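Local coordinates for putative dioxygenase (1H-3-hydroxy-4-oxoquinaldine 2,4-dioxygenase) (Mycobacteroides abscessus subsp. abscessus, PDB 6RA3) that cleaves the quinolone ring of the Pseudomonas quinolone signal with dioxygen, releasing N-octanoylanthranilate and carbon monoxide, at the interface of chains A and B. Coordinates in Å, arbitrary orientation; residue numbers count along the deposited sequence, not the author numbering. Chains: chain A/B, Putative dioxygenase (1H-3-hydroxy-4-oxoquinaldine 2,4-dioxygenase).

The interface of chains A and B. Residues chain A 148, 168-169; chain B 19.
B:His19, on a loop of one copy, inserts its imidazole between two helices of the other, with A:Arg148 of helix 144-156 on one side and the C-terminal end of helix 162-170 on the other. The ring meets the guanidinium edge-on: the two planes stand 82° apart, and the NE2 and CD2 side of the imidazole points at a face of the guanidinium. B:His19 NE2 sits 3.0 Å above the guanidinium plane, displaced toward its rim, and lies 3.2 Å from A:Arg148 NH1. Beside it, the ring carbon B:His19 CD2 is 3.4 Å from A:Arg148 NH2, so both terminal nitrogens of the arginine border the same ring edge. Because NE2 approaches over the guanidinium face, the contact is better read as edge-to-face packing than as a hydrogen bond. A:Arg148 sends CG anti to its own backbone N (chi1 -176°) and then bends at chi3 (55°), a turn that presents the flat head broadside to the histidine.

Across the imidazole, B:His19 ND1 donates a weak, bent hydrogen bond of 3.4 Å to the carbonyl oxygen A:Arg169 O, which is displaced from the ring plane. A:Val168 O, 3.7 Å from B:His19 CE1, lies on the opposite side of that plane, so the two carbonyls straddle the ND1-CE1 edge. The A:Arg169 carbonyl would probably favour a proton on ND1, in which case NE2 would turn an unprotonated nitrogen to the positively charged guanidinium; the protonation itself is not seen. The side chain of A:Arg169 extends away from the histidine, and its contribution here comes through the backbone.

This small patch, part of an interface that is not an exact two-fold, may help hold neighbouring copies together in the deposited assembly of three; the structure alone does not show whether the pairing persists in solution.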
# COMPACT_ATOMS: atom_id res chain seq x y z
N ARG A 148 -15.09 -22.16 9.79
CA ARG A 148 -14.93 -20.71 9.73
C ARG A 148 -16.27 -20.00 9.55
O ARG A 148 -16.58 -19.06 10.29
CB ARG A 148 -13.97 -20.32 8.60
CG ARG A 148 -13.68 -18.82 8.55
CD ARG A 148 -13.04 -18.42 7.25
NE ARG A 148 -13.86 -18.84 6.11
CZ ARG A 148 -13.55 -18.62 4.84
NH1 ARG A 148 -12.43 -17.97 4.51
NH2 ARG A 148 -14.38 -19.05 3.90
N VAL A 168 -15.65 -8.36 7.70
CA VAL A 168 -15.68 -9.82 7.67
C VAL A 168 -15.74 -10.34 6.23
O VAL A 168 -15.03 -11.29 5.88
CB VAL A 168 -16.88 -10.32 8.51
CG1 VAL A 168 -17.03 -11.83 8.36
CG2 VAL A 168 -16.69 -9.95 9.95
N ARG A 169 -16.60 -9.73 5.40
CA ARG A 169 -16.81 -10.19 4.03
C ARG A 169 -15.64 -9.83 3.11
O ARG A 169 -15.31 -10.60 2.20
CB ARG A 169 -18.09 -9.56 3.48
CG ARG A 169 -19.39 -10.06 4.14
CD ARG A 169 -20.64 -9.55 3.40
NE ARG A 169 -20.72 -8.09 3.42
CZ ARG A 169 -21.72 -7.37 2.91
NH1 ARG A 169 -22.75 -7.98 2.32
NH2 ARG A 169 -21.70 -6.04 2.99
N HIS B 19 -17.41 -13.56 -0.00
CA HIS B 19 -17.60 -14.90 0.54
C HIS B 19 -18.83 -15.62 -0.00
O HIS B 19 -19.02 -16.79 0.33
CB HIS B 19 -17.64 -14.85 2.09
CG HIS B 19 -16.28 -14.94 2.75
ND1 HIS B 19 -15.61 -13.83 3.23
CD2 HIS B 19 -15.48 -16.00 2.99
CE1 HIS B 19 -14.45 -14.21 3.74
NE2 HIS B 19 -14.34 -15.52 3.61